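Local coordinates for protein GCN5-related N-acetyltransferase (Sphaerobacter thermophilus, PDB 3TT2) that probably transfers acyl groups, most likely acetyl from acetyl-CoA, to an acceptor not yet identified, at residues 103-106 and 107-111; 93-96 and 97-100; 27-30 and 31-35; 50-53 and 54-57. One frame throughout, in Å; residues are numbered along the deposited sequence.

Contact 1 (103-106 and 107-111)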
ATOM      1  N   TRP A 103      17.006   5.045  15.956  1.00 80.26           N
ATOM      2  CA  TRP A 103      16.676   3.910  16.787  1.00 71.88           C
ATOM      3  C   TRP A 103      15.631   3.010  16.121  1.00 81.20           C
ATOM      4  O   TRP A 103      15.844   1.804  16.002  1.00 79.99           O
ATOM      5  CB  TRP A 103      16.189   4.394  18.141  1.00 77.26           C
ATOM      6  CG  TRP A 103      16.169   3.332  19.159  1.00 78.46           C
ATOM      7  CD1 TRP A 103      17.164   3.025  20.041  1.00 83.88           C
ATOM      8  CD2 TRP A 103      15.103   2.411  19.413  1.00 77.90           C
ATOM      9  NE1 TRP A 103      16.782   1.969  20.833  1.00 84.38           N
ATOM     10  CE2 TRP A 103      15.518   1.576  20.469  1.00 84.15           C
ATOM     11  CE3 TRP A 103      13.837   2.218  18.858  1.00 78.34           C
ATOM     12  CZ2 TRP A 103      14.706   0.562  20.982  1.00 87.09           C
ATOM     13  CZ3 TRP A 103      13.034   1.219  19.368  1.00 84.18           C
ATOM     14  CH2 TRP A 103      13.471   0.401  20.421  1.00 87.38           C
ATOM     15  N   LEU A 104      14.519   3.593  15.680  1.00 78.91           N
ATOM     16  CA  LEU A 104      13.481   2.835  14.971  1.00 77.04           C
ATOM     17  C   LEU A 104      14.041   2.081  13.779  1.00 76.23           C
ATOM     18  O   LEU A 104      13.663   0.938  13.512  1.00 72.00           O
ATOM     19  CB  LEU A 104      12.387   3.760  14.447  1.00 72.15           C
ATOM     20  CG  LEU A 104      11.531   4.495  15.464  1.00 76.70           C
ATOM     21  CD1 LEU A 104      10.420   5.225  14.745  1.00 78.58           C
ATOM     22  CD2 LEU A 104      10.977   3.504  16.466  1.00 79.60           C
ATOM     23  N   VAL A 105      14.932   2.740  13.051  1.00 72.85           N
ATOM     24  CA  VAL A 105      15.506   2.147  11.865  1.00 67.80           C
ATOM     25  C   VAL A 105      16.206   0.845  12.215  1.00 75.07           C
ATOM     26  O   VAL A 105      15.906  -0.193  11.626  1.00 76.47           O
ATOM     27  CB  VAL A 105      16.467   3.109  11.177  1.00 67.09           C
ATOM     28  CG1 VAL A 105      17.295   2.378  10.132  1.00 59.91           C
ATOM     29  CG2 VAL A 105      15.689   4.247  10.552  1.00 67.17           C
ATOM     30  N   GLN A 106      17.112   0.896  13.191  1.00 77.75           N
ATOM     31  CA  GLN A 106      17.856  -0.296  13.591  1.00 73.98           C
ATOM     32  C   GLN A 106      16.931  -1.348  14.210  1.00 67.24           C
ATOM     33  O   GLN A 106      17.123  -2.532  13.992  1.00 68.08           O
ATOM     34  CB  GLN A 106      19.043   0.054  14.503  1.00 84.10           C
ATOM     35  CG  GLN A 106      19.818  -1.168  15.033  1.00104.56           C
ATOM     36  CD  GLN A 106      21.206  -1.373  14.401  1.00113.51           C
ATOM     37  OE1 GLN A 106      21.443  -1.013  13.246  1.00113.89           O
ATOM     38  NE2 GLN A 106      22.125  -1.960  15.172  1.00113.39           N
ATOM     39  N   TRP A 107      15.913  -0.914  14.948  1.00 65.05           N
ATOM     40  CA  TRP A 107      14.898  -1.826  15.477  1.00 68.54           C
ATOM     41  C   TRP A 107      14.323  -2.737  14.393  1.00 70.13           C
ATOM     42  O   TRP A 107      14.172  -3.948  14.579  1.00 76.60           O
ATOM     43  CB  TRP A 107      13.744  -1.041  16.117  1.00 69.73           C
ATOM     44  CG  TRP A 107      12.613  -1.926  16.577  1.00 69.62           C
ATOM     45  CD1 TRP A 107      12.563  -2.645  17.730  1.00 73.21           C
ATOM     46  CD2 TRP A 107      11.380  -2.196  15.885  1.00 66.30           C
ATOM     47  NE1 TRP A 107      11.376  -3.339  17.809  1.00 77.20           N
ATOM     48  CE2 TRP A 107      10.632  -3.084  16.690  1.00 67.69           C
ATOM     49  CE3 TRP A 107      10.833  -1.764  14.669  1.00 63.23           C
ATOM     50  CZ2 TRP A 107       9.375  -3.555  16.323  1.00 60.94           C
ATOM     51  CZ3 TRP A 107       9.573  -2.231  14.300  1.00 59.81           C
ATOM     52  CH2 TRP A 107       8.862  -3.123  15.125  1.00 62.55           C
ATOM     53  N   GLY A 108      13.990  -2.134  13.262  1.00 60.82           N
ATOM     54  CA  GLY A 108      13.447  -2.872  12.146  1.00 60.11           C
ATOM     55  C   GLY A 108      14.487  -3.762  11.509  1.00 65.40           C
ATOM     56  O   GLY A 108      14.185  -4.881  11.103  1.00 69.25           O
ATOM     57  N   GLU A 109      15.714  -3.260  11.416  1.00 70.88           N
ATOM     58  CA  GLU A 109      16.825  -4.050  10.898  1.00 71.64           C
ATOM     59  C   GLU A 109      17.089  -5.245  11.799  1.00 73.84           C
ATOM     60  O   GLU A 109      17.275  -6.359  11.329  1.00 80.20           O
ATOM     61  CB  GLU A 109      18.098  -3.206  10.779  1.00 75.36           C
ATOM     62  CG  GLU A 109      18.027  -2.110   9.735  1.00 76.18           C
ATOM     63  CD  GLU A 109      19.378  -1.486   9.451  1.00 83.20           C
ATOM     64  OE1 GLU A 109      20.344  -1.804  10.173  1.00 87.94           O
ATOM     65  OE2 GLU A 109      19.485  -0.687   8.499  1.00 86.12           O
ATOM     66  N   GLU A 110      17.098  -5.010  13.102  1.00 72.70           N
ATOM     67  CA  GLU A 110      17.328  -6.095  14.028  1.00 79.67           C
ATOM     68  C   GLU A 110      16.129  -7.032  14.007  1.00 75.27           C
ATOM     69  O   GLU A 110      16.260  -8.199  14.334  1.00 71.60           O
ATOM     70  CB  GLU A 110      17.614  -5.579  15.445  1.00 92.17           C
ATOM     71  CG  GLU A 110      16.366  -5.259  16.259  1.00107.57           C
ATOM     72  CD  GLU A 110      16.551  -5.478  17.760  1.00119.43           C
ATOM     73  OE1 GLU A 110      17.671  -5.853  18.182  1.00123.80           O
ATOM     74  OE2 GLU A 110      15.569  -5.281  18.514  1.00116.35           O
ATOM     75  N   TRP A 111      14.961  -6.531  13.609  1.00 74.59           N
ATOM     76  CA  TRP A 111      13.772  -7.373  13.580  1.00 68.55           C
ATOM     77  C   TRP A 111      13.982  -8.528  12.617  1.00 68.16           C
ATOM     78  O   TRP A 111      13.834  -9.690  13.000  1.00 70.45           O
ATOM     79  CB  TRP A 111      12.521  -6.587  13.183  1.00 60.09           C
ATOM     80  CG  TRP A 111      11.239  -7.373  13.359  1.00 64.59           C
ATOM     81  CD1 TRP A 111      10.403  -7.334  14.432  1.00 65.32           C
ATOM     82  CD2 TRP A 111      10.654  -8.308  12.435  1.00 73.15           C
ATOM     83  NE1 TRP A 111       9.337  -8.180  14.239  1.00 67.87           N
ATOM     84  CE2 TRP A 111       9.470  -8.794  13.024  1.00 70.45           C
ATOM     85  CE3 TRP A 111      11.021  -8.790  11.169  1.00 75.24           C
ATOM     86  CZ2 TRP A 111       8.653  -9.734  12.399  1.00 71.61           C
ATOM     87  CZ3 TRP A 111      10.202  -9.731  10.545  1.00 71.37           C
ATOM     88  CH2 TRP A 111       9.033 -10.189  11.161  1.00 69.70           C
TER
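Trp103 and Trp107, one helical turn apart, carry the close-packed part of this contact. CZ3 of Trp103 approaches CB of Trp107 to 4.0 Å, and the two ring planes are nearly parallel, 14° apart. They are slid past each other, however: the six-membered ring of Trp103 and the five-membered ring of Trp107 have centroids 5.6 Å apart and barely overlap, so this is no true stack. Both CG atoms lie anti to their backbone N (chi1 -165° and 175°), which sends the two rings off the same flank of the helix. Beneath them CB of Trp107 sits 3.3 Å from the carbonyl O of Leu104, and Trp107 N donates to Trp103 O at 2.9 Å. On another flank the buried Glu109 runs alongside Val105, its CG 3.4 Å from Val105 O; its OE2 is held by Tyr147 and by a salt bridge to Lys315. The loose side belongs to the exposed Gln106 and Glu110, where Gln106 O takes the backbone N-H of Glu110, whose CB and CG lie against that oxygen. Helix 100-115 connects parallel strands 84-91 and 125-132, turning its tryptophans and Leu104 to strands 61-65 and 71-80 and Val105 to helix 136-144.

Contact 2 (93-96 and 97-100). With SO4 (sulfate ion), chain I.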
ATOM      1  N   PRO A  93       7.423  15.352  15.701  1.00103.26           N
ATOM      2  CA  PRO A  93       8.188  16.488  15.157  1.00104.20           C
ATOM      3  C   PRO A  93       8.987  17.282  16.200  1.00110.02           C
ATOM      4  O   PRO A  93       9.898  18.026  15.834  1.00114.48           O
ATOM      5  CB  PRO A  93       7.106  17.368  14.514  1.00102.63           C
ATOM      6  CG  PRO A  93       6.020  16.399  14.142  1.00100.66           C
ATOM      7  CD  PRO A  93       6.021  15.358  15.235  1.00101.03           C
ATOM      8  N   ARG A  94       8.635  17.142  17.473  1.00112.05           N
ATOM      9  CA  ARG A  94       9.395  17.759  18.551  1.00118.59           C
ATOM     10  C   ARG A  94      10.664  16.974  18.906  1.00117.43           C
ATOM     11  O   ARG A  94      11.640  17.536  19.434  1.00121.01           O
ATOM     12  CB  ARG A  94       8.517  17.865  19.788  1.00121.09           C
ATOM     13  CG  ARG A  94       8.059  16.510  20.305  1.00118.12           C
ATOM     14  CD  ARG A  94       7.164  16.649  21.512  1.00125.19           C
ATOM     15  NE  ARG A  94       5.953  17.401  21.206  1.00128.65           N
ATOM     16  CZ  ARG A  94       5.157  17.930  22.125  1.00138.25           C
ATOM     17  NH1 ARG A  94       4.071  18.600  21.756  1.00143.03           N
ATOM     18  NH2 ARG A  94       5.452  17.792  23.414  1.00141.54           N
ATOM     19  N   PHE A  95      10.629  15.671  18.640  1.00106.95           N
ATOM     20  CA  PHE A  95      11.690  14.771  19.072  1.00107.80           C
ATOM     21  C   PHE A  95      12.747  14.478  18.004  1.00112.98           C
ATOM     22  O   PHE A  95      13.648  13.666  18.227  1.00116.73           O
ATOM     23  CB  PHE A  95      11.106  13.467  19.612  1.00104.69           C
ATOM     24  CG  PHE A  95      10.270  13.633  20.851  1.00103.80           C
ATOM     25  CD1 PHE A  95      10.737  14.353  21.938  1.00112.41           C
ATOM     26  CD2 PHE A  95       9.007  13.068  20.925  1.00101.57           C
ATOM     27  CE1 PHE A  95       9.961  14.507  23.084  1.00114.90           C
ATOM     28  CE2 PHE A  95       8.225  13.215  22.061  1.00108.65           C
ATOM     29  CZ  PHE A  95       8.701  13.934  23.144  1.00113.64           C
ATOM     30  N   ARG A  96      12.627  15.111  16.839  1.00115.90           N
ATOM     31  CA  ARG A  96      13.586  14.888  15.753  1.00116.48           C
ATOM     32  C   ARG A  96      15.011  15.334  16.139  1.00122.06           C
ATOM     33  O   ARG A  96      15.191  16.335  16.844  1.00128.87           O
ATOM     34  CB  ARG A  96      13.136  15.596  14.466  1.00115.42           C
ATOM     35  CG  ARG A  96      11.623  15.819  14.330  1.00114.40           C
ATOM     36  CD  ARG A  96      10.874  14.665  13.636  1.00105.55           C
ATOM     37  NE  ARG A  96      10.451  14.990  12.262  1.00104.61           N
ATOM     38  CZ  ARG A  96       9.273  14.660  11.717  1.00102.42           C
ATOM     39  NH1 ARG A  96       8.359  14.000  12.419  1.00100.17           N
ATOM     40  NH2 ARG A  96       9.002  14.991  10.459  1.00102.82           N
ATOM     41  N   GLY A  97      16.016  14.589  15.684  1.00118.67           N
ATOM     42  CA  GLY A  97      17.401  14.929  15.952  1.00126.70           C
ATOM     43  C   GLY A  97      17.847  14.482  17.330  1.00133.77           C
ATOM     44  O   GLY A  97      18.844  14.976  17.865  1.00138.83           O
HETATM   45  N   MSE A  98      17.072  13.591  17.938  1.00129.91           N
HETATM   46  CA  MSE A  98      17.469  12.984  19.212  1.00124.30           C
HETATM   47  C   MSE A  98      18.086  11.585  19.119  1.00112.65           C
HETATM   48  O   MSE A  98      18.428  10.980  20.137  1.00107.98           O
HETATM   49  CB  MSE A  98      16.304  12.991  20.191  1.00121.58           C
HETATM   50  CG  MSE A  98      15.759  14.372  20.457  1.00124.21           C
HETATM   51 SE   MSE A  98      14.532  14.357  21.959  0.71118.71          SE
HETATM   52  CE  MSE A  98      15.790  13.893  23.372  1.00141.48           C
ATOM     53  N   GLY A  99      18.192  11.065  17.904  1.00108.54           N
ATOM     54  CA  GLY A  99      18.657   9.704  17.705  1.00107.59           C
ATOM     55  C   GLY A  99      17.509   8.710  17.682  1.00101.93           C
ATOM     56  O   GLY A  99      17.723   7.505  17.544  1.00 96.05           O
ATOM     57  N   LEU A 100      16.289   9.223  17.804  1.00101.72           N
ATOM     58  CA  LEU A 100      15.096   8.391  17.887  1.00 95.45           C
ATOM     59  C   LEU A 100      14.701   7.768  16.548  1.00 92.16           C
ATOM     60  O   LEU A 100      14.347   6.591  16.492  1.00 89.57           O
ATOM     61  CB  LEU A 100      13.933   9.196  18.458  1.00 95.41           C
ATOM     62  CG  LEU A 100      13.447   8.722  19.825  1.00 95.65           C
ATOM     63  CD1 LEU A 100      14.569   8.800  20.854  1.00101.77           C
ATOM     64  CD2 LEU A 100      12.257   9.540  20.262  1.00 97.95           C
TER
HETATM   65  S   SO4 I 338      17.590  11.129  14.438  1.00107.75           S
HETATM   66  O1  SO4 I 338      18.798  11.081  13.599  1.00 97.93           O
HETATM   67  O2  SO4 I 338      16.445  11.715  13.726  1.00108.12           O
HETATM   68  O3  SO4 I 338      17.254   9.776  14.865  1.00104.71           O
HETATM   69  O4  SO4 I 338      17.820  11.929  15.637  1.00115.33           O
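Phe95 and Met98 meet because each turns CG beside its own backbone N, anti to the carbonyl carbon (chi1 -64° and -58°). Met98, modelled as selenomethionine, then runs extended as far as SE, bending only at the terminal methyl, and its SE comes to 3.8 Å from CD1 of Phe95. The selenium stands 5.1 Å from the ring centroid and 73° off the ring normal, an oblique Met-aromatic contact. On the way, CG of Met98 passes Phe95 O at 3.2 Å. That same oxygen takes a weak bond from Met98 N (3.4 Å), closing a type II turn with Gly97 third, its positive phi most readily taken by glycine. Deeper in, CD2 of Leu100 touches CB of Phe95 at 4.1 Å. Amides beyond the turn converge on a sulfate: Thr102 N is hydrogen-bonded to it, as is Gly99 N, though its modelled distance is doubtfully short. The sequence fits the Arg-x-x-Gly-x-Gly signature of GNAT enzymes, so the sulfate probably marks the acetyl-CoA pyrophosphate site. The loop leads from strand 84-91 into helix 100-115, with Gly99 as N-cap; Phe95 and Leu100 rest on Ala72 of strand 71-80, while Arg96 bonds Val91 O and packs on Cys33 of helix 23-36.

Contact 3 (27-30 and 31-35)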
ATOM      1  N   ALA A  27      -2.362   7.538  17.166  1.00 93.20           N
ATOM      2  CA  ALA A  27      -3.034   8.252  16.098  1.00 94.46           C
ATOM      3  C   ALA A  27      -2.509   9.686  16.056  1.00 96.94           C
ATOM      4  O   ALA A  27      -2.113  10.189  15.002  1.00 92.90           O
ATOM      5  CB  ALA A  27      -4.533   8.240  16.333  1.00 94.20           C
ATOM      6  N   ARG A  28      -2.462  10.320  17.222  1.00 98.30           N
ATOM      7  CA  ARG A  28      -2.011  11.697  17.330  1.00101.27           C
ATOM      8  C   ARG A  28      -0.548  11.864  16.957  1.00101.24           C
ATOM      9  O   ARG A  28      -0.146  12.899  16.433  1.00110.23           O
ATOM     10  CB  ARG A  28      -2.246  12.211  18.745  1.00104.78           C
ATOM     11  CG  ARG A  28      -3.693  12.086  19.195  1.00114.40           C
ATOM     12  CD  ARG A  28      -3.927  12.814  20.501  1.00126.70           C
ATOM     13  NE  ARG A  28      -3.218  12.201  21.619  1.00129.13           N
ATOM     14  CZ  ARG A  28      -3.799  11.443  22.542  1.00132.40           C
ATOM     15  NH1 ARG A  28      -5.107  11.209  22.484  1.00132.27           N
ATOM     16  NH2 ARG A  28      -3.075  10.927  23.527  1.00117.08           N
ATOM     17  N   LEU A  29       0.253  10.849  17.238  1.00 90.33           N
ATOM     18  CA  LEU A  29       1.651  10.892  16.846  1.00 93.72           C
ATOM     19  C   LEU A  29       1.767  10.919  15.320  1.00 96.40           C
ATOM     20  O   LEU A  29       2.547  11.687  14.759  1.00 96.59           O
ATOM     21  CB  LEU A  29       2.407   9.701  17.432  1.00 89.12           C
ATOM     22  CG  LEU A  29       3.696   9.266  16.734  1.00 85.76           C
ATOM     23  CD1 LEU A  29       4.723  10.380  16.693  1.00 89.39           C
ATOM     24  CD2 LEU A  29       4.272   8.053  17.438  1.00 85.55           C
ATOM     25  N   ILE A  30       0.985  10.076  14.654  1.00 97.23           N
ATOM     26  CA  ILE A  30       0.962  10.043  13.195  1.00 89.68           C
ATOM     27  C   ILE A  30       0.446  11.364  12.663  1.00 95.43           C
ATOM     28  O   ILE A  30       0.924  11.875  11.651  1.00 94.46           O
ATOM     29  CB  ILE A  30       0.005   8.963  12.662  1.00 86.25           C
ATOM     30  CG1 ILE A  30       0.209   7.632  13.386  1.00 84.62           C
ATOM     31  CG2 ILE A  30       0.173   8.807  11.166  1.00 88.98           C
ATOM     32  CD1 ILE A  30       1.606   7.136  13.337  1.00 80.77           C
ATOM     33  N   ALA A  31      -0.558  11.903  13.347  1.00 94.72           N
ATOM     34  CA  ALA A  31      -1.167  13.150  12.930  1.00 94.87           C
ATOM     35  C   ALA A  31      -0.143  14.276  12.989  1.00100.10           C
ATOM     36  O   ALA A  31      -0.022  15.066  12.054  1.00106.40           O
ATOM     37  CB  ALA A  31      -2.362  13.458  13.794  1.00 94.84           C
ATOM     38  N   ALA A  32       0.605  14.332  14.085  1.00101.11           N
ATOM     39  CA  ALA A  32       1.644  15.343  14.246  1.00105.45           C
ATOM     40  C   ALA A  32       2.706  15.195  13.164  1.00 99.94           C
ATOM     41  O   ALA A  32       3.227  16.191  12.656  1.00104.01           O
ATOM     42  CB  ALA A  32       2.270  15.260  15.635  1.00107.30           C
ATOM     43  N   CYS A  33       3.010  13.947  12.810  1.00 93.75           N
ATOM     44  CA  CYS A  33       3.968  13.639  11.740  1.00 99.92           C
ATOM     45  C   CYS A  33       3.450  13.983  10.341  1.00106.81           C
ATOM     46  O   CYS A  33       4.170  14.591   9.543  1.00105.18           O
ATOM     47  CB  CYS A  33       4.380  12.166  11.776  1.00 90.27           C
ATOM     48  SG  CYS A  33       5.581  11.761  13.045  1.00113.71           S
ATOM     49  N   GLN A  34       2.212  13.584  10.042  1.00109.70           N
ATOM     50  CA  GLN A  34       1.641  13.835   8.721  1.00106.08           C
ATOM     51  C   GLN A  34       1.354  15.315   8.546  1.00107.10           C
ATOM     52  O   GLN A  34       1.236  15.807   7.429  1.00 87.09           O
ATOM     53  CB  GLN A  34       0.385  12.990   8.472  1.00107.15           C
ATOM     54  CG  GLN A  34      -0.809  13.331   9.334  1.00115.06           C
ATOM     55  CD  GLN A  34      -1.991  12.427   9.043  1.00119.41           C
ATOM     56  OE1 GLN A  34      -3.002  12.460   9.740  1.00126.17           O
ATOM     57  NE2 GLN A  34      -1.865  11.611   8.008  1.00114.42           N
ATOM     58  N   GLU A  35       1.274  16.031   9.660  1.00111.59           N
ATOM     59  CA  GLU A  35       1.120  17.467   9.591  1.00115.77           C
ATOM     60  C   GLU A  35       2.393  18.161   9.124  1.00117.10           C
ATOM     61  O   GLU A  35       2.335  19.071   8.301  1.00123.37           O
ATOM     62  CB  GLU A  35       0.649  18.045  10.922  1.00122.49           C
ATOM     63  CG  GLU A  35       0.686  19.571  10.975  1.00137.19           C
ATOM     64  CD  GLU A  35      -0.157  20.250   9.892  1.00149.41           C
ATOM     65  OE1 GLU A  35      -0.917  19.563   9.171  1.00150.96           O
ATOM     66  OE2 GLU A  35      -0.065  21.492   9.766  1.00156.68           O
TER
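Ala27 O receives the N-H of Ala31 at 2.8 Å, the first of four successive alpha-helical bonds that tie 27-30 to 31-35. Ala32 N reaches Arg28 O at 2.9 Å, Cys33 N reaches Leu29 O at 3.0 Å, and Gln34 N reaches Ile30 O at 2.7 Å, so every carbonyl of the first segment is engaged by the amide four residues on. Side chains add small contacts on top of these bonds. CB of Ala31 sits 3.5 Å from Arg28 O, and the methyl of Ala32 leans on the same oxygen. Leu29 and Cys33, both buried, lie a turn apart on the inner face: CD1 of Leu29 comes to 4.0 Å from SG of Cys33, the thiol being turned beside its backbone N (chi1 -78°), back along the helix toward Leu29. Gln34 instead places CG between its own N and carbonyl carbon (chi1 67°), which lays that methylene 3.2 Å from Ile30 O and folds the start of the chain over the helix surface. Beyond CG the chain is extended, and its OE1 accepts a bond from Ala43 N, linking the helix to the loop that follows. Helix 23-36 rests its Leu29 and Ala32 on His92, in the loop after strand 84-91, while Ile30 and Cys33 pack against Tyr90 of that strand; Arg28 forms a weak, long ion pair with Glu70.

Contact 4 (50-53 and 54-57)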
ATOM      1  N   ARG A  50      -7.699  -0.496  13.030  1.00114.02           N
ATOM      2  CA  ARG A  50      -7.979  -1.270  11.827  1.00112.80           C
ATOM      3  C   ARG A  50      -6.703  -1.812  11.188  1.00106.46           C
ATOM      4  O   ARG A  50      -6.659  -2.961  10.752  1.00107.05           O
ATOM      5  CB  ARG A  50      -8.740  -0.426  10.811  1.00115.94           C
ATOM      6  CG  ARG A  50      -8.859  -1.092   9.447  1.00118.45           C
ATOM      7  CD  ARG A  50      -9.538  -0.200   8.412  1.00118.89           C
ATOM      8  NE  ARG A  50     -10.876   0.219   8.817  1.00119.43           N
ATOM      9  CZ  ARG A  50     -11.159   1.409   9.339  1.00121.52           C
ATOM     10  NH1 ARG A  50     -10.193   2.300   9.522  1.00118.23           N
ATOM     11  NH2 ARG A  50     -12.405   1.706   9.678  1.00126.45           N
ATOM     12  N   ASP A  51      -5.667  -0.985  11.126  1.00101.93           N
ATOM     13  CA  ASP A  51      -4.390  -1.419  10.573  1.00 95.02           C
ATOM     14  C   ASP A  51      -3.671  -2.363  11.543  1.00 91.33           C
ATOM     15  O   ASP A  51      -2.623  -2.924  11.219  1.00 96.01           O
ATOM     16  CB  ASP A  51      -3.502  -0.222  10.205  1.00101.20           C
ATOM     17  CG  ASP A  51      -4.190   0.756   9.254  1.00116.05           C
ATOM     18  OD1 ASP A  51      -5.330   0.476   8.821  1.00120.56           O
ATOM     19  OD2 ASP A  51      -3.589   1.806   8.932  1.00119.20           O
ATOM     20  N   TRP A  52      -4.226  -2.521  12.740  1.00 86.50           N
ATOM     21  CA  TRP A  52      -3.679  -3.457  13.712  1.00 85.93           C
ATOM     22  C   TRP A  52      -4.376  -4.800  13.633  1.00 94.53           C
ATOM     23  O   TRP A  52      -4.059  -5.714  14.398  1.00 93.36           O
ATOM     24  CB  TRP A  52      -3.834  -2.915  15.124  1.00 86.12           C
ATOM     25  CG  TRP A  52      -2.772  -1.976  15.535  1.00 85.06           C
ATOM     26  CD1 TRP A  52      -1.612  -1.703  14.871  1.00 85.06           C
ATOM     27  CD2 TRP A  52      -2.757  -1.170  16.719  1.00 90.59           C
ATOM     28  NE1 TRP A  52      -0.868  -0.783  15.572  1.00 86.56           N
ATOM     29  CE2 TRP A  52      -1.552  -0.433  16.709  1.00 92.23           C
ATOM     30  CE3 TRP A  52      -3.646  -0.995  17.789  1.00 87.68           C
ATOM     31  CZ2 TRP A  52      -1.215   0.464  17.731  1.00 89.04           C
ATOM     32  CZ3 TRP A  52      -3.307  -0.108  18.792  1.00 88.83           C
ATOM     33  CH2 TRP A  52      -2.103   0.610  18.757  1.00 88.44           C
ATOM     34  N   GLU A  53      -5.345  -4.905  12.724  1.00103.43           N
ATOM     35  CA  GLU A  53      -6.129  -6.125  12.587  1.00108.93           C
ATOM     36  C   GLU A  53      -5.225  -7.283  12.202  1.00102.16           C
ATOM     37  O   GLU A  53      -5.302  -8.363  12.788  1.00105.40           O
ATOM     38  CB  GLU A  53      -7.276  -5.952  11.576  1.00118.01           C
ATOM     39  CG  GLU A  53      -8.475  -5.144  12.119  1.00126.70           C
ATOM     40  CD  GLU A  53      -9.785  -5.383  11.364  1.00130.72           C
ATOM     41  OE1 GLU A  53      -9.787  -6.136  10.363  1.00130.77           O
ATOM     42  OE2 GLU A  53     -10.820  -4.817  11.782  1.00134.07           O
ATOM     43  N   GLY A  54      -4.358  -7.058  11.226  1.00 93.37           N
ATOM     44  CA  GLY A  54      -3.429  -8.093  10.822  1.00 94.77           C
ATOM     45  C   GLY A  54      -2.367  -8.466  11.845  1.00 96.82           C
ATOM     46  O   GLY A  54      -2.267  -9.621  12.260  1.00 97.02           O
ATOM     47  N   LEU A  55      -1.596  -7.475  12.281  1.00 95.20           N
ATOM     48  CA  LEU A  55      -0.322  -7.732  12.962  1.00 95.68           C
ATOM     49  C   LEU A  55      -0.363  -8.237  14.407  1.00 91.72           C
ATOM     50  O   LEU A  55      -1.364  -8.079  15.112  1.00 91.24           O
ATOM     51  CB  LEU A  55       0.636  -6.537  12.826  1.00 98.27           C
ATOM     52  CG  LEU A  55       0.249  -5.140  13.300  1.00 99.55           C
ATOM     53  CD1 LEU A  55       0.201  -5.074  14.802  1.00105.79           C
ATOM     54  CD2 LEU A  55       1.277  -4.179  12.791  1.00 97.06           C
ATOM     55  N   ASP A  56       0.759  -8.816  14.832  1.00 89.59           N
ATOM     56  CA  ASP A  56       0.958  -9.225  16.217  1.00 96.67           C
ATOM     57  C   ASP A  56       1.540  -8.006  16.930  1.00 94.66           C
ATOM     58  O   ASP A  56       2.670  -7.592  16.664  1.00 88.49           O
ATOM     59  CB  ASP A  56       1.956 -10.398  16.263  1.00 97.61           C
ATOM     60  CG  ASP A  56       2.232 -10.930  17.682  1.00103.15           C
ATOM     61  OD1 ASP A  56       2.813 -12.040  17.780  1.00106.19           O
ATOM     62  OD2 ASP A  56       1.890 -10.265  18.686  1.00104.72           O
ATOM     63  N   LEU A  57       0.772  -7.451  17.862  1.00 93.92           N
ATOM     64  CA  LEU A  57       1.173  -6.210  18.499  1.00 92.34           C
ATOM     65  C   LEU A  57       2.433  -6.413  19.319  1.00 95.98           C
ATOM     66  O   LEU A  57       3.312  -5.547  19.341  1.00 94.33           O
ATOM     67  CB  LEU A  57       0.049  -5.674  19.373  1.00 92.77           C
ATOM     68  CG  LEU A  57      -1.141  -5.095  18.615  1.00 85.56           C
ATOM     69  CD1 LEU A  57      -2.347  -4.945  19.554  1.00 87.20           C
ATOM     70  CD2 LEU A  57      -0.742  -3.765  18.010  1.00 75.67           C
TER
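Trp52 is gripped by two leucines that follow it across a turn, and Leu57 is the closer. CD2 of Leu57 stands directly over one face of the indole, 3.5 Å from the centroid of the five-membered ring and only 9° off its normal, a well-centred CH-pi contact; the two side chains cross at about a right angle. The tryptophan turns CG beside its backbone N (chi1 -83°), which swings the ring to where Leu57 can cover it. Leu55 adds a second, oblique touch, its CD1 lying 3.8 Å from CD1 of Trp52. Between Trp52 and Leu55, Gly54 takes the chain round the bend. The buried indole NE1 is satisfied by Tyr74 OH, and the ring also rests on Ala23 and Ile26 of helix 23-36. With the indole cut back to an alanine, Leu57 CD2 would probably lose its aromatic face and Tyr74 the indole N-H, opening a gap beside Ile26. Further on, Asp56 caps helix 57-60 through weak bonds from OD2 to Gly58 N and Gln59 N. The two segments are thus joined by carbon-to-ring packing, with these polar bonds made to partners beyond them: dispersion and burial, rather than paired backbone groups, presumably set how this loop lies.

All four contacts fall within the first of the chain's two acetyltransferase family regions, in the order contact 3, contact 4, contact 2, contact 1. Contacts 2 and 1 adjoin in sequence, their centres about 16 Å apart, so that the sulfate-binding loop runs straight into the helix of contact 1. Contact 3 lies about 14 Å from contact 2, centre to centre, and touches it: Pro93 CG meets Ala32 O at 3.2 Å. Contact 4 is farthest from contact 2, about 26 Å between centres, and about 18 Å from contact 3, on whose helix 23-36 its tryptophan packs. Strands 71-80 and 84-91 back much of this arrangement, in which the probable cofactor loop leads into helix 100-115 and touches helix 23-36.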